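Local coordinates for protein putative TIM-barrel metal-dependent hydrolase (Mycobacterium avium subsp. paratuberculosis S397, PDB 4DZI) that probably catalyses a metal-dependent hydrolysis in the manner of the amidohydrolase superfamily, using a two-metal site that holds cadmium ions in the crystal, at residues Q101-D104 / A105-V109; E137-M140 / A141-A145; L148-D151 / E152-F156; V178-V181 / D182-L185. One frame throughout, in Å; residues are numbered along the deposited sequence.

Contact 1: Q101-D104 / A105-V109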
loop_
_atom_site.group_PDB
_atom_site.type_symbol
_atom_site.label_atom_id
_atom_site.label_comp_id
_atom_site.label_asym_id
_atom_site.label_seq_id
_atom_site.Cartn_x
_atom_site.Cartn_y
_atom_site.Cartn_z
ATOM N N GLN C 101 -24.031 -11.822 23.089
ATOM C CA GLN C 101 -25.146 -11.955 22.191
ATOM C C GLN C 101 -26.471 -11.445 22.754
ATOM O O GLN C 101 -27.475 -11.415 22.037
ATOM C CB GLN C 101 -25.319 -13.420 21.756
ATOM C CG GLN C 101 -24.031 -14.039 21.212
ATOM C CD GLN C 101 -24.315 -15.383 20.558
ATOM O OE1 GLN C 101 -24.797 -16.297 21.231
ATOM N NE2 GLN C 101 -24.027 -15.517 19.263
ATOM N N ASN C 102 -26.461 -11.022 24.005
ATOM C CA ASN C 102 -27.699 -10.571 24.683
ATOM C C ASN C 102 -27.565 -9.159 25.239
ATOM O O ASN C 102 -26.653 -8.893 26.044
ATOM C CB ASN C 102 -27.985 -11.510 25.861
ATOM C CG ASN C 102 -29.289 -11.179 26.586
ATOM O OD1 ASN C 102 -29.307 -10.446 27.579
ATOM N ND2 ASN C 102 -30.382 -11.737 26.099
ATOM N N ARG C 103 -28.483 -8.272 24.848
ATOM C CA ARG C 103 -28.336 -6.860 25.149
ATOM C C ARG C 103 -28.419 -6.610 26.662
ATOM O O ARG C 103 -27.586 -5.908 27.224
ATOM C CB ARG C 103 -29.391 -6.035 24.405
ATOM C CG ARG C 103 -29.103 -4.528 24.398
ATOM C CD ARG C 103 -30.306 -3.752 23.903
ATOM N NE ARG C 103 -29.965 -2.345 23.661
ATOM C CZ ARG C 103 -29.939 -1.411 24.617
ATOM N NH1 ARG C 103 -30.247 -1.742 25.867
ATOM N NH2 ARG C 103 -29.595 -0.163 24.319
ATOM N N ASP C 104 -29.388 -7.243 27.340
ATOM C CA ASP C 104 -29.461 -7.005 28.776
ATOM C C ASP C 104 -28.200 -7.437 29.501
ATOM O O ASP C 104 -27.720 -6.735 30.379
ATOM C CB ASP C 104 -30.643 -7.766 29.409
ATOM C CG ASP C 104 -31.984 -7.238 28.987
ATOM O OD1 ASP C 104 -32.060 -6.132 28.412
ATOM O OD2 ASP C 104 -32.982 -7.948 29.252
ATOM N N ALA C 105 -27.675 -8.612 29.160
ATOM C CA ALA C 105 -26.439 -9.056 29.782
ATOM C C ALA C 105 -25.293 -8.091 29.468
ATOM O O ALA C 105 -24.421 -7.853 30.323
ATOM C CB ALA C 105 -26.071 -10.471 29.339
ATOM N N ARG C 106 -25.278 -7.578 28.236
ATOM C CA ARG C 106 -24.211 -6.642 27.824
ATOM C C ARG C 106 -24.233 -5.335 28.617
ATOM O O ARG C 106 -23.171 -4.853 29.049
ATOM C CB ARG C 106 -24.279 -6.350 26.315
ATOM C CG ARG C 106 -23.068 -5.556 25.804
ATOM C CD ARG C 106 -21.761 -6.218 26.212
ATOM N NE ARG C 106 -20.655 -5.672 25.411
ATOM C CZ ARG C 106 -20.257 -6.194 24.258
ATOM N NH1 ARG C 106 -20.862 -7.271 23.779
ATOM N NH2 ARG C 106 -19.266 -5.620 23.566
ATOM N N ILE C 107 -25.435 -4.798 28.845
ATOM C CA ILE C 107 -25.577 -3.554 29.603
ATOM C C ILE C 107 -25.027 -3.726 31.017
ATOM O O ILE C 107 -24.358 -2.858 31.554
ATOM C CB ILE C 107 -27.055 -3.097 29.692
ATOM C CG1 ILE C 107 -27.587 -2.755 28.305
ATOM C CG2 ILE C 107 -27.197 -1.903 30.639
ATOM C CD1 ILE C 107 -26.783 -1.681 27.628
ATOM N N ALA C 108 -25.320 -4.867 31.635
ATOM C CA ALA C 108 -24.803 -5.126 32.970
ATOM C C ALA C 108 -23.275 -5.216 33.015
ATOM O O ALA C 108 -22.665 -4.764 33.962
ATOM C CB ALA C 108 -25.421 -6.408 33.516
ATOM N N VAL C 109 -22.673 -5.810 31.991
ATOM C CA VAL C 109 -21.212 -5.823 31.882
ATOM C C VAL C 109 -20.661 -4.414 31.615
ATOM O O VAL C 109 -19.632 -4.061 32.172
ATOM C CB VAL C 109 -20.762 -6.841 30.790
ATOM C CG1 VAL C 109 -19.297 -6.671 30.406
ATOM C CG2 VAL C 109 -20.975 -8.248 31.332
#
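N102 caps the first turn of helix 103-113 through its side-chain amide: OD1 takes the N-H of A105 at 2.9 Å, met on a lone pair in the carbonyl plane with an N-H...O angle of 164°. The amide reaches that N-H because CG stands anti to the backbone N (chi1 -177°), which turns OD1 forward, toward the start of the helix, and also lays it 3.7 Å from A105 CB. This N-cap bond satisfies a backbone donor that has no preceding helical carbonyl to use. The backbone O of N102 receives R106 N at 2.9 Å, and R103 O receives I107 N, also at 2.9 Å; D104 O to A108 N is longer, 3.3 Å.

The extended side chain of R103 passes obliquely by I107, its NH1 3.7 Å from I107 CG1. The charge of R103 is spent outside this turn, in a salt bridge from NH1 to D160 and a hydrogen bond from NE to the carbonyl of W154. R106, bent at chi2, leads off roughly at right angles to R103 and gives NH2 to N14 OD1 and the carbonyl of H15, a cadmium ligand; its side chain stays about 10 Å from the metal. The helix start thus lies at the surface, with R103 and I107 laid against I163 of strand 163-165 and R106 against W154, at the end of helix 136-153.

Contact 2: E137-M140 / A141-A145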
loop_
_atom_site.group_PDB
_atom_site.type_symbol
_atom_site.label_atom_id
_atom_site.label_comp_id
_atom_site.label_asym_id
_atom_site.label_seq_id
_atom_site.Cartn_x
_atom_site.Cartn_y
_atom_site.Cartn_z
ATOM N N GLU C 137 -27.719 -7.530 -6.147
ATOM C CA GLU C 137 -29.040 -7.694 -5.518
ATOM C C GLU C 137 -28.950 -8.481 -4.210
ATOM O O GLU C 137 -29.635 -8.146 -3.241
ATOM C CB GLU C 137 -30.023 -8.393 -6.473
ATOM C CG GLU C 137 -30.443 -7.521 -7.641
ATOM C CD GLU C 137 -31.472 -8.185 -8.542
ATOM O OE1 GLU C 137 -31.422 -9.424 -8.721
ATOM O OE2 GLU C 137 -32.330 -7.458 -9.083
ATOM N N ALA C 138 -28.147 -9.547 -4.174
ATOM C CA ALA C 138 -28.010 -10.335 -2.936
ATOM C C ALA C 138 -27.314 -9.488 -1.853
ATOM O O ALA C 138 -27.614 -9.618 -0.672
ATOM C CB ALA C 138 -27.229 -11.628 -3.180
ATOM N N THR C 139 -26.364 -8.652 -2.268
ATOM C CA THR C 139 -25.701 -7.717 -1.335
ATOM C C THR C 139 -26.716 -6.825 -0.632
ATOM O O THR C 139 -26.752 -6.766 0.601
ATOM C CB THR C 139 -24.668 -6.809 -2.052
ATOM O OG1 THR C 139 -23.553 -7.600 -2.470
ATOM C CG2 THR C 139 -24.144 -5.726 -1.103
ATOM N N MET C 140 -27.548 -6.149 -1.415
ATOM C CA MET C 140 -28.500 -5.198 -0.840
ATOM C C MET C 140 -29.535 -5.897 0.029
ATOM O O MET C 140 -29.893 -5.382 1.102
ATOM C CB MET C 140 -29.205 -4.373 -1.947
ATOM C CG MET C 140 -28.265 -3.602 -2.859
ATOM S SD MET C 140 -27.031 -2.553 -2.050
ATOM C CE MET C 140 -28.003 -1.146 -1.568
ATOM N N ALA C 141 -30.030 -7.051 -0.407
ATOM C CA ALA C 141 -31.020 -7.763 0.395
ATOM C C ALA C 141 -30.402 -8.293 1.675
ATOM O O ALA C 141 -31.080 -8.385 2.720
ATOM C CB ALA C 141 -31.633 -8.905 -0.401
ATOM N N SER C 142 -29.127 -8.680 1.604
ATOM C CA SER C 142 -28.501 -9.294 2.755
ATOM C C SER C 142 -28.149 -8.222 3.785
ATOM O O SER C 142 -28.234 -8.466 4.980
ATOM C CB SER C 142 -27.211 -10.083 2.391
ATOM O OG SER C 142 -27.498 -11.203 1.532
ATOM N N VAL C 143 -27.740 -7.032 3.312
ATOM C CA VAL C 143 -27.447 -5.944 4.220
ATOM C C VAL C 143 -28.769 -5.545 4.905
ATOM O O VAL C 143 -28.811 -5.330 6.122
ATOM C CB VAL C 143 -26.801 -4.758 3.470
ATOM C CG1 VAL C 143 -26.862 -3.479 4.282
ATOM C CG2 VAL C 143 -25.351 -5.098 3.096
ATOM N N HIS C 144 -29.872 -5.502 4.158
ATOM C CA HIS C 144 -31.134 -5.142 4.808
ATOM C C HIS C 144 -31.541 -6.170 5.856
ATOM O O HIS C 144 -31.938 -5.805 6.985
ATOM C CB HIS C 144 -32.255 -4.881 3.774
ATOM C CG HIS C 144 -33.499 -4.344 4.396
ATOM N ND1 HIS C 144 -33.506 -3.180 5.095
ATOM C CD2 HIS C 144 -34.791 -4.858 4.458
ATOM C CE1 HIS C 144 -34.757 -2.956 5.561
ATOM N NE2 HIS C 144 -35.539 -3.980 5.165
ATOM N N ALA C 145 -31.417 -7.460 5.527
ATOM C CA ALA C 145 -31.763 -8.547 6.467
ATOM C C ALA C 145 -30.953 -8.409 7.753
ATOM O O ALA C 145 -31.482 -8.484 8.874
ATOM C CB ALA C 145 -31.461 -9.897 5.838
#
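S142 folds its hydroxyl back onto the preceding turn of the helix, OG donating to A138 O at 2.7 Å. With OG anti to the carbonyl carbon and beside the backbone N (chi1 -64°), the hydroxyl comes within range of the same carbonyl that accepts S142 N at 2.9 Å. The two donors approach A138 O from opposite faces of its carbonyl plane, so one residue grips a single oxygen twice. The bent N-H...O angle of 140° leaves the backbone bond less straight than its neighbours, such as V143 N to T139 O at 158°.

Side-chain packing within the turn is mostly against backbone carbonyls. V143 turns CG2 over the carbonyl of T139, at 3.3 Å from its O, and A141 CB rests 3.6 Å from E137 O. Other polar ends find partners outside the turn: T139 OG1 bonds to the carbonyl of D135 one turn earlier, and E137 pairs with R34. M140, curled at chi2 and chi3, packs on R176 and A177 of helix 174-186, and H144 turns to the same helix. This part of helix 136-153 therefore lies alongside helix 174-186, while T139 and S142 meet the loop residue L132 and A141 meets F31.

Contact 3: L148-D151 / E152-F156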
loop_
_atom_site.group_PDB
_atom_site.type_symbol
_atom_site.label_atom_id
_atom_site.label_comp_id
_atom_site.label_asym_id
_atom_site.label_seq_id
_atom_site.Cartn_x
_atom_site.Cartn_y
_atom_site.Cartn_z
ATOM N N LEU C 148 -32.110 -5.465 9.890
ATOM C CA LEU C 148 -33.344 -5.828 10.610
ATOM C C LEU C 148 -32.995 -6.685 11.827
ATOM O O LEU C 148 -33.505 -6.459 12.923
ATOM C CB LEU C 148 -34.310 -6.583 9.679
ATOM C CG LEU C 148 -35.011 -5.766 8.571
ATOM C CD1 LEU C 148 -35.736 -6.644 7.558
ATOM C CD2 LEU C 148 -35.988 -4.800 9.221
ATOM N N TRP C 149 -32.132 -7.694 11.633
ATOM C CA TRP C 149 -31.687 -8.507 12.731
ATOM C C TRP C 149 -31.034 -7.662 13.818
ATOM O O TRP C 149 -31.238 -7.858 15.021
ATOM C CB TRP C 149 -30.710 -9.616 12.245
ATOM C CG TRP C 149 -29.993 -10.134 13.458
ATOM C CD1 TRP C 149 -30.492 -11.017 14.407
ATOM C CD2 TRP C 149 -28.709 -9.658 14.003
ATOM N NE1 TRP C 149 -29.624 -11.163 15.434
ATOM C CE2 TRP C 149 -28.499 -10.378 15.231
ATOM C CE3 TRP C 149 -27.713 -8.759 13.554
ATOM C CZ2 TRP C 149 -27.373 -10.188 16.023
ATOM C CZ3 TRP C 149 -26.565 -8.588 14.354
ATOM C CH2 TRP C 149 -26.406 -9.285 15.574
ATOM N N LEU C 150 -30.212 -6.700 13.387
ATOM C CA LEU C 150 -29.422 -5.904 14.342
ATOM C C LEU C 150 -30.337 -5.034 15.204
ATOM O O LEU C 150 -30.150 -4.923 16.419
ATOM C CB LEU C 150 -28.439 -5.015 13.584
ATOM C CG LEU C 150 -27.550 -4.108 14.429
ATOM C CD1 LEU C 150 -26.578 -4.867 15.325
ATOM C CD2 LEU C 150 -26.777 -3.204 13.444
ATOM N N ASP C 151 -31.329 -4.448 14.563
ATOM C CA ASP C 151 -32.243 -3.553 15.284
ATOM C C ASP C 151 -33.104 -4.385 16.238
ATOM O O ASP C 151 -33.529 -3.916 17.292
ATOM C CB ASP C 151 -33.125 -2.810 14.290
ATOM C CG ASP C 151 -33.819 -1.562 14.920
ATOM O OD1 ASP C 151 -33.273 -0.963 15.873
ATOM O OD2 ASP C 151 -34.887 -1.178 14.409
ATOM N N GLU C 152 -33.386 -5.617 15.840
ATOM C CA GLU C 152 -34.107 -6.539 16.736
ATOM C C GLU C 152 -33.332 -6.994 17.976
ATOM O O GLU C 152 -33.838 -6.873 19.118
ATOM C CB GLU C 152 -34.593 -7.733 15.925
ATOM C CG GLU C 152 -35.261 -8.842 16.730
ATOM C CD GLU C 152 -35.952 -9.822 15.802
ATOM O OE1 GLU C 152 -35.283 -10.325 14.890
ATOM O OE2 GLU C 152 -37.164 -10.070 15.945
ATOM N N ASP C 153 -32.105 -7.507 17.798
ATOM C CA ASP C 153 -31.353 -8.033 18.944
ATOM C C ASP C 153 -30.629 -6.954 19.777
ATOM O O ASP C 153 -30.472 -7.108 21.011
ATOM C CB ASP C 153 -30.338 -9.118 18.534
ATOM C CG ASP C 153 -30.978 -10.481 18.289
ATOM O OD1 ASP C 153 -32.224 -10.568 18.148
ATOM O OD2 ASP C 153 -30.239 -11.462 18.202
ATOM N N TRP C 154 -30.171 -5.887 19.108
ATOM C CA TRP C 154 -29.333 -4.850 19.727
ATOM C C TRP C 154 -30.000 -3.490 19.756
ATOM O O TRP C 154 -29.942 -2.818 20.798
ATOM C CB TRP C 154 -27.935 -4.790 19.058
ATOM C CG TRP C 154 -27.138 -6.019 19.434
ATOM C CD1 TRP C 154 -26.948 -7.175 18.672
ATOM C CD2 TRP C 154 -26.463 -6.279 20.702
ATOM N NE1 TRP C 154 -26.226 -8.102 19.384
ATOM C CE2 TRP C 154 -25.897 -7.620 20.601
ATOM C CE3 TRP C 154 -26.282 -5.551 21.903
ATOM C CZ2 TRP C 154 -25.192 -8.190 21.642
ATOM C CZ3 TRP C 154 -25.559 -6.128 22.928
ATOM C CH2 TRP C 154 -25.035 -7.425 22.819
ATOM N N GLY C 155 -30.657 -3.108 18.669
ATOM C CA GLY C 155 -31.304 -1.809 18.547
ATOM C C GLY C 155 -30.296 -0.753 18.107
ATOM O O GLY C 155 -29.253 -0.593 18.748
ATOM N N PHE C 156 -30.610 -0.070 17.018
ATOM C CA PHE C 156 -29.715 0.974 16.545
ATOM C C PHE C 156 -29.420 2.004 17.646
ATOM O O PHE C 156 -28.258 2.434 17.830
ATOM C CB PHE C 156 -30.249 1.662 15.292
ATOM C CG PHE C 156 -30.551 0.738 14.145
ATOM C CD1 PHE C 156 -29.851 -0.447 13.969
ATOM C CD2 PHE C 156 -31.513 1.095 13.204
ATOM C CE1 PHE C 156 -30.129 -1.274 12.880
ATOM C CE2 PHE C 156 -31.788 0.273 12.106
ATOM C CZ PHE C 156 -31.102 -0.918 11.950
#
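Two side-chain hydrogen bonds join W149 and D151 to the residues that follow them. D151 OD1 accepts F156 N at 3.0 Å, a nearly straight bond that meets the carboxylate on its anti side and somewhat out of its plane. The other is weak: W149 NE1 reaches D153 OD2 at 2.9 Å, but the angle at hydrogen is only 135°, with the indole and carboxylate planes steeply inclined. Both acids have further partners, D151 OD2 in a salt bridge with R187 and D153 OD1 in one with R25.

The backbone bonds record how helix 136-153 ends. L150 O is shared by W154 N and G155 N, each at 2.9 Å, the second reaching back five residues where the helix unwinds. G155 is the first residue to leave helical geometry, with a positive phi of 84°, and it turns the chain so that F156 comes back beside D151; F156 in turn exchanges backbone bonds with A165 of strand 163-165.

Among the ring contacts, the F156 ring carries D151 CB over one face, a CH-pi contact 3.8 Å from the ring centroid, with the D151 carboxylate stacked nearly parallel to the ring, the planes 14° apart. At the edge of the same ring sits L150 CD2, 3.9 Å from F156 CE1. L150 CD1 turns instead to W154 CB. The side chains of W149 and W154 point the same way, their ring planes at a steep angle, W149 CH2 lying 3.8 Å from W154 CD1 at the ring edge of W154, and Y16 stacks on W154 and meets W149 edge-to-face.

Contact 4: V178-V181 / D182-L185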
loop_
_atom_site.group_PDB
_atom_site.type_symbol
_atom_site.label_atom_id
_atom_site.label_comp_id
_atom_site.label_asym_id
_atom_site.label_seq_id
_atom_site.Cartn_x
_atom_site.Cartn_y
_atom_site.Cartn_z
ATOM N N VAL C 178 -29.915 4.559 -0.836
ATOM C CA VAL C 178 -30.652 5.694 -0.284
ATOM C C VAL C 178 -31.878 5.173 0.477
ATOM O O VAL C 178 -32.184 5.656 1.575
ATOM C CB VAL C 178 -31.066 6.744 -1.357
ATOM C CG1 VAL C 178 -32.029 7.749 -0.739
ATOM C CG2 VAL C 178 -29.866 7.484 -1.938
ATOM N N GLU C 179 -32.543 4.153 -0.056
ATOM C CA GLU C 179 -33.615 3.502 0.713
ATOM C C GLU C 179 -33.132 2.879 2.014
ATOM O O GLU C 179 -33.810 2.945 3.010
ATOM C CB GLU C 179 -34.328 2.424 -0.101
ATOM C CG GLU C 179 -35.075 2.984 -1.295
ATOM C CD GLU C 179 -35.700 1.889 -2.131
ATOM O OE1 GLU C 179 -36.078 0.849 -1.547
ATOM O OE2 GLU C 179 -35.803 2.072 -3.363
ATOM N N GLU C 180 -31.977 2.209 1.987
ATOM C CA GLU C 180 -31.465 1.646 3.224
ATOM C C GLU C 180 -31.150 2.745 4.236
ATOM O O GLU C 180 -31.403 2.590 5.422
ATOM C CB GLU C 180 -30.198 0.797 2.971
ATOM C CG GLU C 180 -29.886 -0.089 4.175
ATOM C CD GLU C 180 -30.896 -1.224 4.325
ATOM O OE1 GLU C 180 -31.373 -1.753 3.279
ATOM O OE2 GLU C 180 -31.203 -1.606 5.474
ATOM N N VAL C 181 -30.556 3.842 3.778
ATOM C CA VAL C 181 -30.175 4.889 4.690
ATOM C C VAL C 181 -31.452 5.506 5.299
ATOM O O VAL C 181 -31.556 5.691 6.501
ATOM C CB VAL C 181 -29.380 6.010 4.012
ATOM C CG1 VAL C 181 -29.308 7.211 4.940
ATOM C CG2 VAL C 181 -27.984 5.547 3.622
ATOM N N ASP C 182 -32.434 5.803 4.458
ATOM C CA ASP C 182 -33.706 6.313 4.980
ATOM C C ASP C 182 -34.312 5.376 6.024
ATOM O O ASP C 182 -34.803 5.836 7.058
ATOM C CB ASP C 182 -34.707 6.563 3.837
ATOM C CG ASP C 182 -34.350 7.786 3.013
ATOM O OD1 ASP C 182 -33.500 8.586 3.480
ATOM O OD2 ASP C 182 -34.917 7.954 1.902
ATOM N N PHE C 183 -34.288 4.074 5.758
ATOM C CA PHE C 183 -34.850 3.102 6.682
ATOM C C PHE C 183 -34.112 3.116 8.031
ATOM O O PHE C 183 -34.747 3.154 9.074
ATOM C CB PHE C 183 -34.833 1.688 6.081
ATOM C CG PHE C 183 -34.931 0.598 7.115
ATOM C CD1 PHE C 183 -33.781 -0.020 7.600
ATOM C CD2 PHE C 183 -36.160 0.192 7.600
ATOM C CE1 PHE C 183 -33.860 -1.013 8.563
ATOM C CE2 PHE C 183 -36.249 -0.807 8.555
ATOM C CZ PHE C 183 -35.101 -1.409 9.040
ATOM N N VAL C 184 -32.777 3.067 8.019
ATOM C CA VAL C 184 -32.032 3.044 9.301
ATOM C C VAL C 184 -32.088 4.370 10.064
ATOM O O VAL C 184 -32.196 4.371 11.283
ATOM C CB VAL C 184 -30.559 2.509 9.170
ATOM C CG1 VAL C 184 -30.557 1.100 8.554
ATOM C CG2 VAL C 184 -29.681 3.476 8.377
ATOM N N LEU C 185 -32.059 5.489 9.341
ATOM C CA LEU C 185 -32.240 6.810 9.950
ATOM C C LEU C 185 -33.619 6.908 10.595
ATOM O O LEU C 185 -33.759 7.412 11.715
ATOM C CB LEU C 185 -32.058 7.906 8.904
ATOM C CG LEU C 185 -30.638 8.162 8.408
ATOM C CD1 LEU C 185 -30.626 9.295 7.396
ATOM C CD2 LEU C 185 -29.734 8.514 9.582
#
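V181 and L185 run side by side because V181 CG1 stands anti to its own N (chi1 166°) while L185 puts CG anti to the carbonyl carbon, beside the N. Their methyls CG1 and CD1 come to 3.5 Å, tighter than usual van der Waals contact, so the pair is closely fitted. L185 CG also lies over V181 O, the carbonyl that accepts L185 N at 2.9 Å.

E180, bent at chi2 (71°), brings its carboxylate alongside the phenyl of F183: OE2 is 3.7 Å from F183 CD1, with the two planes 65° apart. OE2 accepts from both H144 ND1 and N147 ND2 of helix 136-153, and H144 also meets the F183 ring edge-to-face. D182 swings back beside V178, OD2 3.9 Å from V178 CG1, and OD1 forms a salt bridge with R219 of helix 214-223.

The helix thus shows different chemistry to its neighbours: a carboxylate and an aromatic ring toward helix 136-153, an acid and aliphatic groups toward helix 214-223. With two donors on the one oxygen OE2 of this buried residue, the negative charge of E180 is probably well stabilised where it is held beside the F183 ring.

How the contacts relate
The four contacts follow in series along the chain. Contacts 2 and 3 are the earlier part and the end of helix 136-153, with centres about 15 Å apart. Contact 4, on helix 174-186, packs beside both: its centre is about 13 Å from that of contact 2 and about 14 Å from that of contact 3, where L148 CD2 meets F183 CZ at 3.5 Å. Contact 1, starting helix 103-113, touches contact 3 alone, and lies about 27 Å, centre to centre, from contacts 2 and 4. Helix 136-153 thus links the helix start near the cadmium site to helix 174-186, an arrangement consistent with helices packed round a TIM-barrel hydrolase.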